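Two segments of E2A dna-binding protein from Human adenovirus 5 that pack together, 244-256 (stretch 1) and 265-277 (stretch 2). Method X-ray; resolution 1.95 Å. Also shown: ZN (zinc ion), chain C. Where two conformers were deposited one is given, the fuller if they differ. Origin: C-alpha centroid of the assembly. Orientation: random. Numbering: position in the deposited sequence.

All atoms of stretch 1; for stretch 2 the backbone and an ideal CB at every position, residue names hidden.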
# COMPACT_ATOMS: atom_id res chain seq x y z
N PRO A 244 -10.28 2.26 -4.77
CA PRO A 244 -10.08 3.28 -5.81
C PRO A 244 -10.77 4.63 -5.45
O PRO A 244 -11.94 4.60 -4.99
CB PRO A 244 -10.72 2.66 -7.06
CG PRO A 244 -11.74 1.60 -6.50
CD PRO A 244 -11.21 1.15 -5.16
N PHE A 245 -10.07 5.76 -5.61
CA PHE A 245 -10.66 7.10 -5.38
C PHE A 245 -10.68 7.86 -6.71
O PHE A 245 -9.66 7.93 -7.39
CB PHE A 245 -9.81 7.94 -4.43
CG PHE A 245 -9.92 7.57 -2.97
CD1 PHE A 245 -10.03 6.27 -2.53
CD2 PHE A 245 -9.78 8.60 -1.99
CE1 PHE A 245 -10.20 5.95 -1.16
CE2 PHE A 245 -9.87 8.31 -0.60
CZ PHE A 245 -10.05 6.95 -0.19
N ALA A 246 -11.82 8.46 -7.09
CA ALA A 246 -11.89 9.24 -8.32
C ALA A 246 -11.04 10.49 -8.20
O ALA A 246 -10.96 11.08 -7.09
CB ALA A 246 -13.40 9.66 -8.60
N LEU A 247 -10.39 10.89 -9.30
CA LEU A 247 -9.76 12.21 -9.37
C LEU A 247 -10.84 13.06 -10.03
O LEU A 247 -10.90 13.16 -11.26
CB LEU A 247 -8.48 12.25 -10.21
CG LEU A 247 -7.31 11.35 -9.65
CD1 LEU A 247 -6.28 11.17 -10.71
CD2 LEU A 247 -6.72 12.05 -8.47
N SER A 248 -11.70 13.70 -9.26
CA SER A 248 -12.92 14.30 -9.88
C SER A 248 -12.80 15.61 -10.73
O SER A 248 -13.63 15.80 -11.64
CB SER A 248 -14.08 14.40 -8.88
OG SER A 248 -14.59 13.13 -8.56
N ASN A 249 -11.85 16.51 -10.45
CA ASN A 249 -11.68 17.65 -11.39
C ASN A 249 -10.81 17.30 -12.66
O ASN A 249 -10.70 18.11 -13.61
CB ASN A 249 -11.22 18.92 -10.65
CG ASN A 249 -12.22 19.37 -9.56
OD1 ASN A 249 -11.83 19.75 -8.46
ND2 ASN A 249 -13.52 19.31 -9.86
N ALA A 250 -10.26 16.08 -12.71
CA ALA A 250 -9.24 15.74 -13.69
C ALA A 250 -9.68 15.73 -15.14
O ALA A 250 -8.82 15.76 -16.04
CB ALA A 250 -8.56 14.46 -13.33
N GLU A 251 -10.99 15.75 -15.40
CA GLU A 251 -11.42 15.87 -16.81
C GLU A 251 -11.70 17.28 -17.33
O GLU A 251 -11.61 17.53 -18.53
CB GLU A 251 -12.50 14.85 -17.15
CG GLU A 251 -11.85 13.48 -17.43
CD GLU A 251 -12.76 12.30 -17.09
OE1 GLU A 251 -12.86 11.38 -17.94
OE2 GLU A 251 -13.36 12.31 -15.97
N ASP A 252 -11.96 18.21 -16.40
CA ASP A 252 -12.02 19.65 -16.66
C ASP A 252 -10.62 20.16 -17.13
O ASP A 252 -10.36 21.38 -17.24
CB ASP A 252 -12.51 20.33 -15.36
CG ASP A 252 -13.59 21.44 -15.58
OD1 ASP A 252 -13.20 22.63 -15.74
OD2 ASP A 252 -14.81 21.15 -15.50
N LEU A 253 -9.72 19.21 -17.41
CA LEU A 253 -8.34 19.49 -17.87
C LEU A 253 -8.18 19.26 -19.37
O LEU A 253 -8.65 18.27 -19.92
CB LEU A 253 -7.33 18.60 -17.15
CG LEU A 253 -6.81 18.90 -15.76
CD1 LEU A 253 -6.11 17.66 -15.26
CD2 LEU A 253 -5.83 20.06 -15.76
N ASP A 254 -7.45 20.18 -19.99
CA ASP A 254 -7.10 20.12 -21.41
C ASP A 254 -5.85 19.23 -21.63
O ASP A 254 -4.72 19.68 -21.45
CB ASP A 254 -6.90 21.57 -21.92
CG ASP A 254 -6.54 21.64 -23.38
OD1 ASP A 254 -6.89 20.72 -24.16
OD2 ASP A 254 -5.89 22.66 -23.74
N ALA A 255 -6.08 17.97 -21.98
CA ALA A 255 -5.02 17.00 -22.26
C ALA A 255 -3.92 17.51 -23.22
O ALA A 255 -2.76 17.08 -23.14
CB ALA A 255 -5.64 15.71 -22.80
N ASP A 256 -4.27 18.43 -24.13
CA ASP A 256 -3.33 18.86 -25.19
C ASP A 256 -2.22 19.75 -24.65
O ASP A 256 -1.17 19.91 -25.28
CB ASP A 256 -4.04 19.58 -26.35
CG ASP A 256 -5.20 18.77 -26.95
OD1 ASP A 256 -5.24 17.50 -26.87
OD2 ASP A 256 -6.09 19.44 -27.54
N UNK A 265 -1.21 9.81 -17.50
CA UNK A 265 -1.79 8.56 -16.94
C UNK A 265 -3.04 8.84 -16.12
O UNK A 265 -4.06 8.11 -16.25
CB UNK A 265 -0.76 7.84 -16.07
N UNK A 266 -3.00 9.90 -15.30
CA UNK A 266 -4.16 10.31 -14.50
C UNK A 266 -5.23 10.98 -15.35
O UNK A 266 -6.43 10.81 -15.10
CB UNK A 266 -3.72 11.26 -13.38
N UNK A 267 -4.80 11.77 -16.34
CA UNK A 267 -5.79 12.39 -17.23
C UNK A 267 -6.64 11.32 -17.95
O UNK A 267 -7.92 11.37 -17.93
CB UNK A 267 -5.09 13.28 -18.26
N UNK A 268 -5.94 10.35 -18.55
CA UNK A 268 -6.62 9.23 -19.24
C UNK A 268 -7.31 8.27 -18.34
O UNK A 268 -8.34 7.68 -18.74
CB UNK A 268 -5.62 8.44 -20.09
N UNK A 269 -6.78 8.09 -17.13
CA UNK A 269 -7.43 7.18 -16.21
C UNK A 269 -7.62 7.86 -14.85
O UNK A 269 -6.88 7.61 -13.92
CB UNK A 269 -6.62 5.89 -16.07
N UNK A 270 -8.67 8.67 -14.72
CA UNK A 270 -8.78 9.59 -13.56
C UNK A 270 -9.30 8.91 -12.31
O UNK A 270 -10.30 9.34 -11.76
CB UNK A 270 -9.70 10.76 -13.90
N UNK A 271 -8.55 7.92 -11.78
CA UNK A 271 -8.86 7.32 -10.46
C UNK A 271 -7.54 6.74 -9.95
O UNK A 271 -6.72 6.28 -10.75
CB UNK A 271 -9.95 6.25 -10.55
N UNK A 272 -7.30 6.87 -8.64
CA UNK A 272 -6.10 6.33 -8.02
C UNK A 272 -6.45 5.15 -7.11
O UNK A 272 -7.46 5.17 -6.43
CB UNK A 272 -5.37 7.42 -7.23
N UNK A 273 -5.55 4.17 -7.07
CA UNK A 273 -5.63 3.12 -6.03
C UNK A 273 -5.11 3.82 -4.76
O UNK A 273 -4.03 4.43 -4.77
CB UNK A 273 -4.82 1.87 -6.38
N UNK A 274 -5.83 3.68 -3.66
CA UNK A 274 -5.39 4.23 -2.44
C UNK A 274 -5.34 3.14 -1.34
O UNK A 274 -6.33 2.43 -1.15
CB UNK A 274 -6.30 5.39 -2.04
N UNK A 275 -4.22 3.04 -0.62
CA UNK A 275 -4.00 2.09 0.42
C UNK A 275 -4.26 2.76 1.77
O UNK A 275 -3.70 3.82 2.02
CB UNK A 275 -2.58 1.52 0.34
N UNK A 276 -5.05 2.09 2.64
CA UNK A 276 -5.34 2.60 3.97
C UNK A 276 -5.05 1.52 4.96
O UNK A 276 -4.48 0.47 4.60
CB UNK A 276 -6.79 3.08 4.09
N UNK A 277 -5.50 1.76 6.20
CA UNK A 277 -5.36 0.76 7.29
C UNK A 277 -5.89 -0.62 6.84
O UNK A 277 -6.77 -0.67 5.99
CB UNK A 277 -6.11 1.23 8.54
ZN ZN C . -3.88 0.03 10.53

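Position 265 lies in a helix with nothing of stretch 1 within 5.5 Å of its ideal CB, so stretch 1 leaves the choice open; it is Ala265. At 266 the CA-to-CB bond points toward stretch 1, and the ideal CB already sits 3.7 Å from Leu247 CD1. A small side chain suits so close an approach, Ala, Ser or Cys for example. It is Ser266, whose CB packs 3.6 Å from Leu247 CD1 while its hydroxyl is hydrogen-bonded elsewhere in the structure.

The CB at 267 points sideways; its ideal position is 5.2 Å from Ala255 CB and 5.4 Å from Leu253 CD1. Val, Ile or Leu could bridge that gap. Val267 does so with both branches: CG1 lies 4.0 Å from Ala255 CB, and CG2 4.3 Å from Leu253 CD1.

Positions 268 and 269 point away and are little constrained by stretch 1; they are His268 and His269, the latter the first residue to leave helical angles.

At 270 phi is -81°, within proline's range, and the carbonyl O accepts a hydrogen bond from Leu247 N (2.9 Å). The ideal CB is 3.9 Å from Ala250 CB, so a compact apolar group fits. Pro270 meets these conditions, its CB 4.1 Å from Ala250 CB.

From 271 the chain runs antiparallel to strand 244-246. Position 271 is the non-hydrogen-bonded partner of Ala246, their side chains on the same face as Pro244. Opposite it Ala246 offers only a methyl, so several apolar residues could fit; it is Ala271, whose CA makes a CA-H...O contact with Phe245 O at 3.2 Å.

Position 272 pairs with Phe245 through two backbone hydrogen bonds, Phe245 N to O of 272 (2.8 Å) and N of 272 to Phe245 O (2.9 Å). Its CB shares a sheet face with the Phe245 side chain, and Leu247 CD2 is 5.0 Å from the ideal CB, so Leu, Ile, Val or Met would suit. Leu272 places CD1 3.7 Å from Leu247 CD1.

Position 273 shares the other face with Pro244; its extended backbone takes Val, Ile or Thr readily, and it is Ile273.

At 274 the ideal CB stands 3.9 Å from Phe245 CD1, inviting an aliphatic group over the ring. Val274 supplies it: CG2 lies over one face, 3.9 Å from the Phe245 ring centroid, a CH-pi contact.

Position 275 points away, so stretch 1 does not limit it; it is Phe275. At 276 CB points toward stretch 1 but is distant, so contact needs a long side chain; Gln276 brings NE2 to 3.7 Å from Phe245 CZ. Position 277 is out of reach but near the zinc, where Cys or His would serve; Cys277 SG binds ZN at 2.3 Å.

Stretch 2 265-277: ASVHHPALIVFQC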
# COMPACT_ATOMS: atom_id res chain seq x y z
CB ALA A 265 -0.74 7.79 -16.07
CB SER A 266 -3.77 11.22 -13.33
OG SER A 266 -2.92 10.48 -12.41
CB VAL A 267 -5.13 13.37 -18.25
CG1 VAL A 267 -6.24 13.90 -19.31
CG2 VAL A 267 -4.41 14.46 -17.50
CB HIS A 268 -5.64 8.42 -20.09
CG HIS A 268 -4.91 9.25 -21.11
ND1 HIS A 268 -3.62 8.98 -21.51
CD2 HIS A 268 -5.30 10.34 -21.82
CE1 HIS A 268 -3.25 9.86 -22.43
NE2 HIS A 268 -4.23 10.73 -22.60
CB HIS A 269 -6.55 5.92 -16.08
CG HIS A 269 -6.13 5.37 -17.40
ND1 HIS A 269 -7.03 4.72 -18.25
CD2 HIS A 269 -4.94 5.38 -18.03
CE1 HIS A 269 -6.37 4.32 -19.32
NE2 HIS A 269 -5.11 4.71 -19.22
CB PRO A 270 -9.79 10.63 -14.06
CG PRO A 270 -10.69 9.81 -14.97
CD PRO A 270 -9.77 8.89 -15.69
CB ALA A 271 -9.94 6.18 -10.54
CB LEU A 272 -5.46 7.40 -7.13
CG LEU A 272 -4.42 8.32 -7.78
CD1 LEU A 272 -4.29 8.37 -9.32
CD2 LEU A 272 -3.88 9.46 -6.99
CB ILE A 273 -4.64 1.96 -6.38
CG1 ILE A 273 -5.14 1.20 -7.61
CG2 ILE A 273 -4.34 1.07 -5.06
CD1 ILE A 273 -4.18 0.09 -8.16
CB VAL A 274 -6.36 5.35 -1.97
CG1 VAL A 274 -5.93 5.88 -0.62
CG2 VAL A 274 -6.45 6.50 -3.00
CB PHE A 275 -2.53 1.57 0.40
CG PHE A 275 -2.14 0.91 -0.92
CD1 PHE A 275 -2.74 -0.30 -1.33
CD2 PHE A 275 -1.19 1.52 -1.72
CE1 PHE A 275 -2.39 -0.88 -2.56
CE2 PHE A 275 -0.84 0.95 -2.96
CZ PHE A 275 -1.42 -0.26 -3.35
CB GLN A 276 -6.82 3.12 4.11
CG GLN A 276 -7.01 4.37 3.26
CD GLN A 276 -8.44 4.76 3.00
OE1 GLN A 276 -9.00 5.64 3.70
NE2 GLN A 276 -9.06 4.12 2.04
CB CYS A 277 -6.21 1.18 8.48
SG CYS A 277 -6.07 0.08 9.90
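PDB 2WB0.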